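Local coordinates for probable secreted solute-binding lipoprotein (PDB 3I3V) that probably serves as the extracellular solute-binding lipoprotein of a membrane transporter, capturing a solute that has not been identified here, at residues E190-Y195 / D358-P363; G198-R203 / A389-Y394; T280-Y285 / S352-P357; V70-K75 / A107-D112. All coordinates share one frame; numbering follows the deposited sequence.

Contact 1 (E190-Y195 / D358-P363)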
loop_
_atom_site.group_PDB
_atom_site.type_symbol
_atom_site.label_atom_id
_atom_site.label_comp_id
_atom_site.label_asym_id
_atom_site.label_seq_id
_atom_site.Cartn_x
_atom_site.Cartn_y
_atom_site.Cartn_z
ATOM N N GLU C 190 -11.447 -8.872 59.066
ATOM C CA GLU C 190 -11.679 -9.025 60.499
ATOM C C GLU C 190 -13.118 -8.729 60.881
ATOM O O GLU C 190 -13.709 -9.444 61.683
ATOM C CB GLU C 190 -10.731 -8.117 61.282
ATOM C CG GLU C 190 -9.322 -8.662 61.351
ATOM C CD GLU C 190 -8.286 -7.595 61.616
ATOM O OE1 GLU C 190 -7.121 -7.960 61.873
ATOM O OE2 GLU C 190 -8.627 -6.393 61.556
ATOM N N ALA C 191 -13.674 -7.667 60.310
ATOM C CA ALA C 191 -15.053 -7.293 60.586
ATOM C C ALA C 191 -15.937 -8.423 60.076
ATOM O O ALA C 191 -16.969 -8.737 60.667
ATOM C CB ALA C 191 -15.400 -5.984 59.878
ATOM N N ARG C 192 -15.513 -9.035 58.975
ATOM C CA ARG C 192 -16.243 -10.143 58.364
ATOM C C ARG C 192 -16.379 -11.280 59.379
ATOM O O ARG C 192 -17.463 -11.835 59.566
ATOM C CB ARG C 192 -15.487 -10.657 57.135
ATOM C CG ARG C 192 -16.341 -10.847 55.895
ATOM C CD ARG C 192 -16.424 -9.558 55.091
ATOM N NE ARG C 192 -15.165 -9.230 54.426
ATOM C CZ ARG C 192 -14.677 -9.885 53.377
ATOM N NH1 ARG C 192 -15.343 -10.912 52.864
ATOM N NH2 ARG C 192 -13.523 -9.510 52.836
ATOM N N HIS C 193 -15.267 -11.625 60.023
ATOM C CA HIS C 193 -15.252 -12.687 61.027
ATOM C C HIS C 193 -16.033 -12.280 62.277
ATOM O O HIS C 193 -16.830 -13.062 62.799
ATOM C CB HIS C 193 -13.806 -13.038 61.419
ATOM C CG HIS C 193 -13.701 -13.845 62.680
ATOM N ND1 HIS C 193 -14.271 -15.093 62.816
ATOM C CD2 HIS C 193 -13.128 -13.562 63.874
ATOM C CE1 HIS C 193 -14.054 -15.543 64.040
ATOM N NE2 HIS C 193 -13.364 -14.633 64.703
ATOM N N VAL C 194 -15.800 -11.056 62.752
ATOM C CA VAL C 194 -16.488 -10.565 63.944
ATOM C C VAL C 194 -18.007 -10.651 63.816
ATOM O O VAL C 194 -18.662 -11.261 64.655
ATOM C CB VAL C 194 -16.094 -9.097 64.267
ATOM C CG1 VAL C 194 -16.855 -8.602 65.482
ATOM C CG2 VAL C 194 -14.611 -9.009 64.530
ATOM N N TYR C 195 -18.570 -10.062 62.764
ATOM C CA TYR C 195 -20.020 -10.071 62.589
ATOM C C TYR C 195 -20.633 -11.359 62.080
ATOM O O TYR C 195 -21.850 -11.502 62.098
ATOM C CB TYR C 195 -20.443 -8.889 61.712
ATOM C CG TYR C 195 -20.346 -7.608 62.483
ATOM C CD1 TYR C 195 -21.370 -7.224 63.349
ATOM C CD2 TYR C 195 -19.167 -6.858 62.475
ATOM C CE1 TYR C 195 -21.220 -6.135 64.195
ATOM C CE2 TYR C 195 -19.008 -5.771 63.322
ATOM C CZ TYR C 195 -20.038 -5.422 64.181
ATOM O OH TYR C 195 -19.874 -4.386 65.055
ATOM N N ASP C 358 -24.778 -6.313 57.578
ATOM C CA ASP C 358 -25.983 -6.989 57.099
ATOM C C ASP C 358 -25.865 -8.371 56.460
ATOM O O ASP C 358 -26.448 -9.337 56.950
ATOM C CB ASP C 358 -26.732 -6.058 56.160
ATOM C CG ASP C 358 -27.263 -4.840 56.873
ATOM O OD1 ASP C 358 -26.593 -4.381 57.816
ATOM O OD2 ASP C 358 -28.337 -4.340 56.491
ATOM N N VAL C 359 -25.120 -8.464 55.368
ATOM C CA VAL C 359 -24.967 -9.725 54.656
ATOM C C VAL C 359 -24.371 -10.848 55.492
ATOM O O VAL C 359 -24.684 -12.012 55.269
ATOM C CB VAL C 359 -24.061 -9.560 53.410
ATOM C CG1 VAL C 359 -24.555 -10.465 52.287
ATOM C CG2 VAL C 359 -24.015 -8.101 52.978
ATOM N N TYR C 360 -23.518 -10.499 56.452
ATOM C CA TYR C 360 -22.834 -11.498 57.272
ATOM C C TYR C 360 -23.476 -11.876 58.600
ATOM O O TYR C 360 -23.136 -12.907 59.181
ATOM C CB TYR C 360 -21.394 -11.048 57.530
ATOM C CG TYR C 360 -20.720 -10.451 56.315
ATOM C CD1 TYR C 360 -20.841 -9.092 56.027
ATOM C CD2 TYR C 360 -19.991 -11.252 55.433
ATOM C CE1 TYR C 360 -20.252 -8.539 54.885
ATOM C CE2 TYR C 360 -19.400 -10.713 54.287
ATOM C CZ TYR C 360 -19.534 -9.353 54.020
ATOM O OH TYR C 360 -18.949 -8.819 52.888
ATOM N N VAL C 361 -24.394 -11.050 59.084
ATOM C CA VAL C 361 -25.055 -11.322 60.348
ATOM C C VAL C 361 -26.149 -12.379 60.180
ATOM O O VAL C 361 -27.098 -12.174 59.429
ATOM C CB VAL C 361 -25.702 -10.039 60.931
ATOM C CG1 VAL C 361 -26.449 -10.379 62.205
ATOM C CG2 VAL C 361 -24.630 -8.975 61.209
ATOM N N PRO C 362 -26.023 -13.530 60.872
ATOM C CA PRO C 362 -27.045 -14.575 60.760
ATOM C C PRO C 362 -28.373 -13.910 61.104
ATOM O O PRO C 362 -28.466 -13.206 62.113
ATOM C CB PRO C 362 -26.623 -15.585 61.821
ATOM C CG PRO C 362 -25.121 -15.433 61.859
ATOM C CD PRO C 362 -24.956 -13.929 61.809
ATOM N N PRO C 363 -29.415 -14.120 60.280
ATOM C CA PRO C 363 -30.717 -13.498 60.551
ATOM C C PRO C 363 -31.204 -13.646 61.997
ATOM O O PRO C 363 -31.878 -12.765 62.525
ATOM C CB PRO C 363 -31.645 -14.189 59.546
ATOM C CG PRO C 363 -30.729 -14.492 58.397
ATOM C CD PRO C 363 -29.488 -15.003 59.100
#

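Contact 2 (G198-R203 / A389-Y394)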
loop_
_atom_site.group_PDB
_atom_site.type_symbol
_atom_site.label_atom_id
_atom_site.label_comp_id
_atom_site.label_asym_id
_atom_site.label_seq_id
_atom_site.Cartn_x
_atom_site.Cartn_y
_atom_site.Cartn_z
ATOM N N GLY C 198 -19.874 -13.580 65.742
ATOM C CA GLY C 198 -20.269 -12.917 66.971
ATOM C C GLY C 198 -19.145 -12.957 67.991
ATOM O O GLY C 198 -19.390 -13.030 69.193
ATOM N N ASP C 199 -17.908 -12.905 67.503
ATOM C CA ASP C 199 -16.729 -12.947 68.360
ATOM C C ASP C 199 -16.145 -11.549 68.557
ATOM O O ASP C 199 -15.247 -11.116 67.828
ATOM C CB ASP C 199 -15.687 -13.881 67.740
ATOM C CG ASP C 199 -14.419 -13.979 68.562
ATOM O OD1 ASP C 199 -14.502 -13.932 69.810
ATOM O OD2 ASP C 199 -13.339 -14.122 67.952
ATOM N N PHE C 200 -16.659 -10.849 69.562
ATOM C CA PHE C 200 -16.217 -9.493 69.860
ATOM C C PHE C 200 -15.029 -9.463 70.820
ATOM O O PHE C 200 -14.721 -8.429 71.416
ATOM C CB PHE C 200 -17.399 -8.695 70.420
ATOM C CG PHE C 200 -18.476 -8.443 69.407
ATOM C CD1 PHE C 200 -18.427 -7.319 68.581
ATOM C CD2 PHE C 200 -19.497 -9.368 69.218
ATOM C CE1 PHE C 200 -19.374 -7.126 67.584
ATOM C CE2 PHE C 200 -20.446 -9.186 68.227
ATOM C CZ PHE C 200 -20.384 -8.059 67.405
ATOM N N GLY C 201 -14.354 -10.601 70.948
ATOM C CA GLY C 201 -13.210 -10.691 71.833
ATOM C C GLY C 201 -11.893 -10.408 71.135
ATOM O O GLY C 201 -10.908 -10.090 71.799
ATOM N N VAL C 202 -11.860 -10.537 69.809
ATOM C CA VAL C 202 -10.645 -10.267 69.051
ATOM C C VAL C 202 -10.204 -8.852 69.403
ATOM O O VAL C 202 -11.030 -7.946 69.507
ATOM C CB VAL C 202 -10.886 -10.391 67.531
ATOM C CG1 VAL C 202 -11.250 -11.829 67.190
ATOM C CG2 VAL C 202 -11.998 -9.456 67.092
ATOM N N ARG C 203 -8.901 -8.673 69.593
ATOM C CA ARG C 203 -8.334 -7.387 69.983
ATOM C C ARG C 203 -8.896 -6.165 69.263
ATOM O O ARG C 203 -9.079 -5.118 69.876
ATOM C CB ARG C 203 -6.807 -7.430 69.847
ATOM C CG ARG C 203 -6.102 -8.246 70.947
ATOM C CD ARG C 203 -6.677 -9.668 71.088
ATOM N NE ARG C 203 -6.738 -10.359 69.800
ATOM C CZ ARG C 203 -7.271 -11.563 69.607
ATOM N NH1 ARG C 203 -7.802 -12.236 70.623
ATOM N NH2 ARG C 203 -7.277 -12.092 68.389
ATOM N N ALA C 389 -23.300 -8.087 75.736
ATOM C CA ALA C 389 -24.603 -7.885 75.119
ATOM C C ALA C 389 -24.539 -8.183 73.618
ATOM O O ALA C 389 -25.444 -8.794 73.055
ATOM C CB ALA C 389 -25.076 -6.452 75.356
ATOM N N LEU C 390 -23.463 -7.750 72.974
ATOM C CA LEU C 390 -23.300 -7.982 71.545
ATOM C C LEU C 390 -23.202 -9.487 71.288
ATOM O O LEU C 390 -23.951 -10.038 70.480
ATOM C CB LEU C 390 -22.042 -7.260 71.045
ATOM C CG LEU C 390 -22.141 -5.948 70.240
ATOM C CD1 LEU C 390 -23.442 -5.214 70.510
ATOM C CD2 LEU C 390 -20.939 -5.073 70.580
ATOM N N GLU C 391 -22.293 -10.151 72.000
ATOM C CA GLU C 391 -22.089 -11.583 71.842
ATOM C C GLU C 391 -23.328 -12.422 72.145
ATOM O O GLU C 391 -23.516 -13.489 71.556
ATOM C CB GLU C 391 -20.927 -12.046 72.716
ATOM C CG GLU C 391 -19.602 -11.365 72.391
ATOM C CD GLU C 391 -18.426 -11.991 73.118
ATOM O OE1 GLU C 391 -18.655 -12.689 74.131
ATOM O OE2 GLU C 391 -17.275 -11.778 72.684
ATOM N N SER C 392 -24.170 -11.943 73.057
ATOM C CA SER C 392 -25.390 -12.660 73.418
ATOM C C SER C 392 -26.431 -12.584 72.315
ATOM O O SER C 392 -27.394 -13.357 72.300
ATOM C CB SER C 392 -25.991 -12.084 74.695
ATOM O OG SER C 392 -25.723 -12.927 75.805
ATOM N N ALA C 393 -26.242 -11.643 71.399
ATOM C CA ALA C 393 -27.171 -11.478 70.299
ATOM C C ALA C 393 -27.069 -12.691 69.389
ATOM O O ALA C 393 -27.976 -12.975 68.613
ATOM C CB ALA C 393 -26.849 -10.195 69.527
ATOM N N TYR C 394 -25.960 -13.414 69.507
ATOM C CA TYR C 394 -25.717 -14.599 68.694
ATOM C C TYR C 394 -26.052 -15.898 69.419
ATOM O O TYR C 394 -25.627 -16.965 68.992
ATOM C CB TYR C 394 -24.255 -14.628 68.250
ATOM C CG TYR C 394 -23.910 -13.580 67.222
ATOM C CD1 TYR C 394 -23.754 -13.920 65.880
ATOM C CD2 TYR C 394 -23.728 -12.244 67.592
ATOM C CE1 TYR C 394 -23.418 -12.958 64.928
ATOM C CE2 TYR C 394 -23.396 -11.269 66.651
ATOM C CZ TYR C 394 -23.241 -11.632 65.324
ATOM O OH TYR C 394 -22.909 -10.678 64.388
#

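Contact 3 (T280-Y285 / S352-P357)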
loop_
_atom_site.group_PDB
_atom_site.type_symbol
_atom_site.label_atom_id
_atom_site.label_comp_id
_atom_site.label_asym_id
_atom_site.label_seq_id
_atom_site.Cartn_x
_atom_site.Cartn_y
_atom_site.Cartn_z
ATOM N N THR C 280 -13.570 6.955 58.433
ATOM C CA THR C 280 -14.345 5.888 57.815
ATOM C C THR C 280 -15.770 6.194 57.385
ATOM O O THR C 280 -16.473 6.980 58.017
ATOM C CB THR C 280 -14.424 4.667 58.759
ATOM O OG1 THR C 280 -15.248 4.995 59.884
ATOM C CG2 THR C 280 -13.041 4.279 59.269
ATOM N N VAL C 281 -16.183 5.548 56.298
ATOM C CA VAL C 281 -17.541 5.662 55.786
ATOM C C VAL C 281 -17.949 4.250 55.361
ATOM O O VAL C 281 -17.120 3.479 54.888
ATOM C CB VAL C 281 -17.648 6.605 54.546
ATOM C CG1 VAL C 281 -17.017 7.953 54.853
ATOM C CG2 VAL C 281 -17.002 5.966 53.331
ATOM N N ILE C 282 -19.219 3.906 55.547
ATOM C CA ILE C 282 -19.720 2.590 55.155
ATOM C C ILE C 282 -20.027 2.555 53.660
ATOM O O ILE C 282 -20.587 3.498 53.113
ATOM C CB ILE C 282 -21.034 2.218 55.905
ATOM C CG1 ILE C 282 -20.750 1.956 57.379
ATOM C CG2 ILE C 282 -21.682 0.985 55.270
ATOM C CD1 ILE C 282 -22.000 1.605 58.183
ATOM N N ARG C 283 -19.638 1.469 53.005
ATOM C CA ARG C 283 -19.927 1.285 51.593
ATOM C C ARG C 283 -20.260 -0.187 51.380
ATOM O O ARG C 283 -19.522 -1.069 51.824
ATOM C CB ARG C 283 -18.739 1.692 50.709
ATOM C CG ARG C 283 -18.498 3.203 50.637
ATOM C CD ARG C 283 -17.405 3.578 49.630
ATOM N NE ARG C 283 -17.841 3.499 48.231
ATOM C CZ ARG C 283 -17.022 3.601 47.181
ATOM N NH1 ARG C 283 -15.720 3.783 47.364
ATOM N NH2 ARG C 283 -17.502 3.523 45.942
ATOM N N ALA C 284 -21.391 -0.439 50.727
ATOM C CA ALA C 284 -21.846 -1.792 50.423
ATOM C C ALA C 284 -22.157 -1.796 48.926
ATOM O O ALA C 284 -22.678 -0.811 48.394
ATOM C CB ALA C 284 -23.097 -2.126 51.235
ATOM N N TYR C 285 -21.829 -2.891 48.248
ATOM C CA TYR C 285 -22.055 -2.988 46.815
ATOM C C TYR C 285 -23.004 -4.124 46.480
ATOM O O TYR C 285 -23.072 -4.555 45.328
ATOM C CB TYR C 285 -20.728 -3.229 46.102
ATOM C CG TYR C 285 -19.671 -2.190 46.399
ATOM C CD1 TYR C 285 -19.729 -0.920 45.820
ATOM C CD2 TYR C 285 -18.634 -2.461 47.287
ATOM C CE1 TYR C 285 -18.780 0.057 46.121
ATOM C CE2 TYR C 285 -17.680 -1.494 47.595
ATOM C CZ TYR C 285 -17.763 -0.234 47.011
ATOM O OH TYR C 285 -16.850 0.737 47.354
ATOM N N SER C 352 -11.893 6.367 54.466
ATOM C CA SER C 352 -11.701 4.920 54.357
ATOM C C SER C 352 -12.991 4.108 54.443
ATOM O O SER C 352 -13.870 4.394 55.255
ATOM C CB SER C 352 -10.733 4.436 55.439
ATOM O OG SER C 352 -9.458 5.031 55.277
ATOM N N GLN C 353 -13.082 3.080 53.603
ATOM C CA GLN C 353 -14.255 2.211 53.557
ATOM C C GLN C 353 -14.280 1.186 54.668
ATOM O O GLN C 353 -13.269 0.535 54.933
ATOM C CB GLN C 353 -14.299 1.403 52.258
ATOM C CG GLN C 353 -14.505 2.145 50.969
ATOM C CD GLN C 353 -14.559 1.186 49.794
ATOM O OE1 GLN C 353 -15.367 0.251 49.776
ATOM N NE2 GLN C 353 -13.697 1.407 48.808
ATOM N N VAL C 354 -15.436 1.034 55.307
ATOM C CA VAL C 354 -15.605 -0.000 56.317
ATOM C C VAL C 354 -16.797 -0.821 55.840
ATOM O O VAL C 354 -17.513 -0.420 54.923
ATOM C CB VAL C 354 -15.845 0.554 57.735
ATOM C CG1 VAL C 354 -14.602 1.289 58.197
ATOM C CG2 VAL C 354 -17.068 1.453 57.763
ATOM N N LEU C 355 -17.029 -1.964 56.457
ATOM C CA LEU C 355 -18.097 -2.811 55.979
ATOM C C LEU C 355 -19.496 -2.692 56.585
ATOM O O LEU C 355 -19.677 -2.215 57.713
ATOM C CB LEU C 355 -17.584 -4.259 56.018
ATOM C CG LEU C 355 -18.300 -5.447 56.635
ATOM C CD1 LEU C 355 -17.457 -6.684 56.380
ATOM C CD2 LEU C 355 -18.482 -5.244 58.130
ATOM N N LEU C 356 -20.483 -3.087 55.781
ATOM C CA LEU C 356 -21.884 -3.107 56.184
ATOM C C LEU C 356 -22.121 -4.553 56.638
ATOM O O LEU C 356 -22.133 -5.469 55.825
ATOM C CB LEU C 356 -22.800 -2.781 55.005
ATOM C CG LEU C 356 -24.288 -2.961 55.359
ATOM C CD1 LEU C 356 -24.642 -2.006 56.473
ATOM C CD2 LEU C 356 -25.176 -2.718 54.146
ATOM N N PRO C 357 -22.324 -4.769 57.943
ATOM C CA PRO C 357 -22.546 -6.097 58.531
ATOM C C PRO C 357 -23.697 -6.958 57.999
ATOM O O PRO C 357 -23.596 -8.181 57.978
ATOM C CB PRO C 357 -22.715 -5.789 60.019
ATOM C CG PRO C 357 -21.963 -4.492 60.198
ATOM C CD PRO C 357 -22.390 -3.730 58.982
HETATM O O HOH W 1 -16.833 -1.464 51.847
#

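Contact 4 (V70-K75 / A107-D112)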
loop_
_atom_site.group_PDB
_atom_site.type_symbol
_atom_site.label_atom_id
_atom_site.label_comp_id
_atom_site.label_asym_id
_atom_site.label_seq_id
_atom_site.Cartn_x
_atom_site.Cartn_y
_atom_site.Cartn_z
ATOM N N VAL C 70 -32.634 -8.462 42.521
ATOM C CA VAL C 70 -32.710 -8.474 43.983
ATOM C C VAL C 70 -31.348 -8.193 44.598
ATOM O O VAL C 70 -30.317 -8.273 43.929
ATOM C CB VAL C 70 -33.157 -9.853 44.551
ATOM C CG1 VAL C 70 -34.604 -9.823 44.911
ATOM C CG2 VAL C 70 -32.853 -10.969 43.543
ATOM N N ASN C 71 -31.351 -7.887 45.890
ATOM C CA ASN C 71 -30.115 -7.616 46.586
ATOM C C ASN C 71 -29.561 -8.934 47.110
ATOM O O ASN C 71 -30.148 -9.998 46.896
ATOM C CB ASN C 71 -30.338 -6.633 47.741
ATOM C CG ASN C 71 -31.342 -7.150 48.772
ATOM O OD1 ASN C 71 -31.172 -6.948 49.985
ATOM N ND2 ASN C 71 -32.399 -7.799 48.297
ATOM N N LEU C 72 -28.425 -8.852 47.793
ATOM C CA LEU C 72 -27.777 -10.027 48.341
ATOM C C LEU C 72 -28.031 -10.112 49.834
ATOM O O LEU C 72 -27.529 -9.296 50.607
ATOM C CB LEU C 72 -26.268 -9.979 48.087
ATOM C CG LEU C 72 -25.545 -11.254 48.535
ATOM C CD1 LEU C 72 -25.982 -12.406 47.630
ATOM C CD2 LEU C 72 -24.035 -11.068 48.478
ATOM N N TYR C 73 -28.827 -11.094 50.235
ATOM C CA TYR C 73 -29.110 -11.298 51.644
ATOM C C TYR C 73 -29.317 -12.787 51.884
ATOM O O TYR C 73 -29.314 -13.582 50.941
ATOM C CB TYR C 73 -30.341 -10.496 52.085
ATOM C CG TYR C 73 -31.670 -10.987 51.554
ATOM C CD1 TYR C 73 -32.014 -10.837 50.207
ATOM C CD2 TYR C 73 -32.595 -11.592 52.406
ATOM C CE1 TYR C 73 -33.257 -11.280 49.723
ATOM C CE2 TYR C 73 -33.827 -12.038 51.940
ATOM C CZ TYR C 73 -34.158 -11.880 50.605
ATOM O OH TYR C 73 -35.392 -12.299 50.163
ATOM N N ASP C 74 -29.501 -13.156 53.146
ATOM C CA ASP C 74 -29.677 -14.550 53.551
ATOM C C ASP C 74 -30.233 -15.517 52.502
ATOM O O ASP C 74 -29.550 -16.457 52.092
ATOM C CB ASP C 74 -30.551 -14.628 54.807
ATOM C CG ASP C 74 -30.588 -16.027 55.397
ATOM O OD1 ASP C 74 -31.691 -16.618 55.472
ATOM O OD2 ASP C 74 -29.507 -16.536 55.779
ATOM N N LYS C 75 -31.472 -15.294 52.076
ATOM C CA LYS C 75 -32.110 -16.173 51.103
ATOM C C LYS C 75 -31.442 -16.276 49.728
ATOM O O LYS C 75 -31.174 -17.380 49.261
ATOM C CB LYS C 75 -33.583 -15.783 50.933
ATOM C CG LYS C 75 -34.355 -16.692 49.993
ATOM C CD LYS C 75 -35.868 -16.620 50.224
ATOM C CE LYS C 75 -36.318 -17.622 51.252
ATOM N NZ LYS C 75 -35.988 -18.999 50.802
ATOM N N ALA C 107 -15.803 -8.342 43.816
ATOM C CA ALA C 107 -15.291 -9.265 44.815
ATOM C C ALA C 107 -16.391 -9.666 45.793
ATOM O O ALA C 107 -16.579 -10.852 46.091
ATOM C CB ALA C 107 -14.134 -8.626 45.565
ATOM N N ASP C 108 -17.120 -8.671 46.290
ATOM C CA ASP C 108 -18.191 -8.921 47.246
ATOM C C ASP C 108 -19.332 -9.752 46.659
ATOM O O ASP C 108 -20.123 -10.342 47.406
ATOM C CB ASP C 108 -18.735 -7.593 47.796
ATOM C CG ASP C 108 -17.755 -6.894 48.742
ATOM O OD1 ASP C 108 -18.143 -5.874 49.348
ATOM O OD2 ASP C 108 -16.603 -7.356 48.875
ATOM N N TRP C 109 -19.421 -9.800 45.330
ATOM C CA TRP C 109 -20.476 -10.575 44.672
ATOM C C TRP C 109 -19.984 -11.950 44.216
ATOM O O TRP C 109 -20.714 -12.672 43.528
ATOM C CB TRP C 109 -21.047 -9.829 43.457
ATOM C CG TRP C 109 -22.158 -8.865 43.766
ATOM C CD1 TRP C 109 -22.048 -7.513 43.940
ATOM C CD2 TRP C 109 -23.556 -9.173 43.909
ATOM N NE1 TRP C 109 -23.283 -6.962 44.174
ATOM C CE2 TRP C 109 -24.227 -7.956 44.166
ATOM C CE3 TRP C 109 -24.303 -10.358 43.851
ATOM C CZ2 TRP C 109 -25.615 -7.888 44.357
ATOM C CZ3 TRP C 109 -25.691 -10.288 44.039
ATOM C CH2 TRP C 109 -26.327 -9.060 44.293
ATOM N N THR C 110 -18.752 -12.299 44.596
ATOM C CA THR C 110 -18.139 -13.586 44.246
ATOM C C THR C 110 -18.100 -14.475 45.486
ATOM O O THR C 110 -17.699 -14.023 46.556
ATOM C CB THR C 110 -16.690 -13.405 43.758
ATOM O OG1 THR C 110 -16.663 -12.499 42.646
ATOM C CG2 THR C 110 -16.099 -14.746 43.338
ATOM N N ASP C 111 -18.510 -15.735 45.338
ATOM C CA ASP C 111 -18.518 -16.670 46.463
ATOM C C ASP C 111 -17.181 -17.396 46.601
ATOM O O ASP C 111 -16.207 -17.043 45.937
ATOM C CB ASP C 111 -19.649 -17.702 46.318
ATOM C CG ASP C 111 -19.479 -18.607 45.101
ATOM O OD1 ASP C 111 -18.336 -18.765 44.619
ATOM O OD2 ASP C 111 -20.492 -19.175 44.632
ATOM N N ASP C 112 -17.152 -18.411 47.464
ATOM C CA ASP C 112 -15.946 -19.200 47.714
ATOM C C ASP C 112 -15.432 -19.962 46.498
ATOM O O ASP C 112 -14.222 -20.130 46.341
ATOM C CB ASP C 112 -16.185 -20.201 48.848
ATOM C CG ASP C 112 -16.415 -19.528 50.182
ATOM O OD1 ASP C 112 -16.188 -18.303 50.270
ATOM O OD2 ASP C 112 -16.814 -20.223 51.145
#

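Contact 1 (E190-Y195 / D358-P363)
The bent aliphatic part of Arg192 lies against the phenol ring of Tyr360, with CD 3.3 Å from CE2 of the tyrosine and CG only slightly farther from the same ring atom. The two side chains cross obliquely, guanidinium and ring planes 52° apart, so the contact is made by methylenes rather than by a stacked cation. Bends at chi2 (87°) and chi3 (71°) fold the arginine this way. Its charged end is held on its own side, NH2 by a salt bridge to Asp189 and NE by the carbonyl of Gln188. One helical turn on, CB of Tyr195 meets CG2 of Val361 at 4.2 Å, while the Tyr195 carbonyl oxygen lies 3.7 Å from Val361 CA. That oxygen accepts a hydrogen bond from the hydroxyl of Tyr394, and the Tyr195 ring itself turns away toward helix 172-182. An alanine in place of Tyr360 would remove the ring the methylenes rest on and would probably loosen the loop against the helix. The arrangement joins helix 188-197 to the connection between strand 352-354 and helix 363-377, a helix-to-loop packing within one lobe of a periplasmic-binding-protein fold.

Contact 2 (G198-R203 / A389-Y394)
The side chains of Phe200 and Tyr394 cross at about a right angle, their ring planes inclined rather than perpendicular, with CE2 of Tyr394 near the plane of the Phe200 ring at its edge, 3.9 Å from Phe200 CE2. Each ring has a carbon over one face. On Tyr394 it is Gly198 CA, 3.4 Å from the ring centroid and only 6° off the normal, a nearly axial CH-pi contact. On Phe200 it is CB of Leu390, 3.8 Å from the ring centroid. Glu391 runs alongside Phe200 in the opposite direction, its CG 3.8 Å from CD2 at the phenyl edge. Extended beyond CG, the glutamate brings OE2 to the backbone N of Phe200, a weak hydrogen bond of 3.3 Å bent to 128°. Gly198, the first residue after helix 188-197, has positive phi; a CB there would collide with the tyrosine ring, whose hydroxyl is hydrogen-bonded to Tyr195 O. Asp199 OD1 lies 4.5 Å from Glu391 OE2, which might slightly raise the carboxylates' proton affinity, although Arg387 offers Glu391 a long, weak ion pair and His193 is hydrogen-bonded to Asp199 OD2. Cohesion thus rests chiefly on CH-pi and apolar contacts, the glutamate bond being minor.

Contact 3 (T280-Y285 / S352-P357)
Strands 280-284 and 352-354 pair in parallel within a mixed sheet of a periplasmic-binding-protein fold, the first also pairing with strand 122-131. The short segments diverge by 52°. Val281 takes both well-formed backbone bonds: its N donates to Ser352 O at 2.8 Å, in the carbonyl plane, and its O accepts from Val354 N at 3.0 Å, the donor lying above that plane. Farther on, the bond from Arg283 N to Val354 O stretches to 3.4 Å and is weak. Thr280, Ile282 and Val354 share one face. There CG1 of Val354, anti to its carbonyl carbon, presses on Thr280 CB at 3.4 Å, tighter than usual, while its CG2 meets Ile282 CG1. Beyond the paired residues, CD2 of Leu356 reaches Ala284 CB at 3.6 Å. Gln353 points to the other face and crosses Arg283 obliquely, its CG 3.5 Å from Arg283 CD. The amide stands 77° to the Tyr285 ring, and OE1 accepts a hydrogen bond from Tyr285 OH at 2.9 Å, although the hydroxyl's position is less certain. A water lies within donating reach of Arg283 O and Gln353 OE1, but has more acceptors around it than protons. An alanine at Gln353 would remove the acceptor of Tyr285 OH and would probably leave the phenol less fixed and the water site disturbed. The chemistry is therefore two-sided: a mainly apolar face, where Thr280 OG1 bonds to Gln180, packs against helix 172-182, while on the other a glutamine carbonyl meets a phenol beside a cationic side chain.

Contact 4 (V70-K75 / A107-D112)
The backbones stay well apart, Leu72 and Trp109 being nearest at 8.2 Å between CA atoms. Segment 70-75 runs extended from the end of strand 67-70 through Leu72, whereas 107-112 leaves helix 103-108 at Trp109, the first residue with non-helical backbone angles; Thr110 N still bonds back to Ala107 O. The gap is bridged by the indole. Its benzo end reaches across to Leu72, the two side chains sliding past each other in opposite directions. CB of Leu72 sits over one face of the six-membered ring, 4.3 Å from its centroid and 26° off the normal, a CH-pi contact whose closest atom pair is Leu72 CB to Trp109 CH2 at 3.9 Å. With CG anti to the backbone N (chi1 -175°), Leu72 brings CD1 near CZ3 of the indole and CD2 to 4.1 Å from Asp108 O. At the ring edge, near its plane, Val70 O lies 4.1 Å from Trp109 CH2; that carbonyl is hydrogen-bonded to the indole N-H of Trp291. Trp109 NE1 in turn donates to Tyr285 O, at the end of segment 280-285. The contact thus brings the ends of strand 67-70 and helix 103-108 together, with Val70 also touching helices 51-60 and 79-82.

Contacts 1 and 2 lie 11 Å apart between centres; contact 1 uses helix 188-197 and contact 2 the loop that follows it, and Tyr195 O and Tyr394 OH form a probable hydrogen bond of 2.7 Å. Contact 3 runs into contact 1 because segment 352-357 continues as 358-363, and Leu355 CD1 packs on Arg192 CD at 3.3 Å. Contact 4 meets contact 3 through Tyr285 O and Trp109 NE1, 2.7 Å apart, and meets contact 1 where Val359 CG1 lies 3.6 Å from Leu72 O. Contacts 2 and 4 are separate, with nearest atoms about 12 Å apart. Contact 1 touches all three others, whereas contact 3 does not reach contact 2.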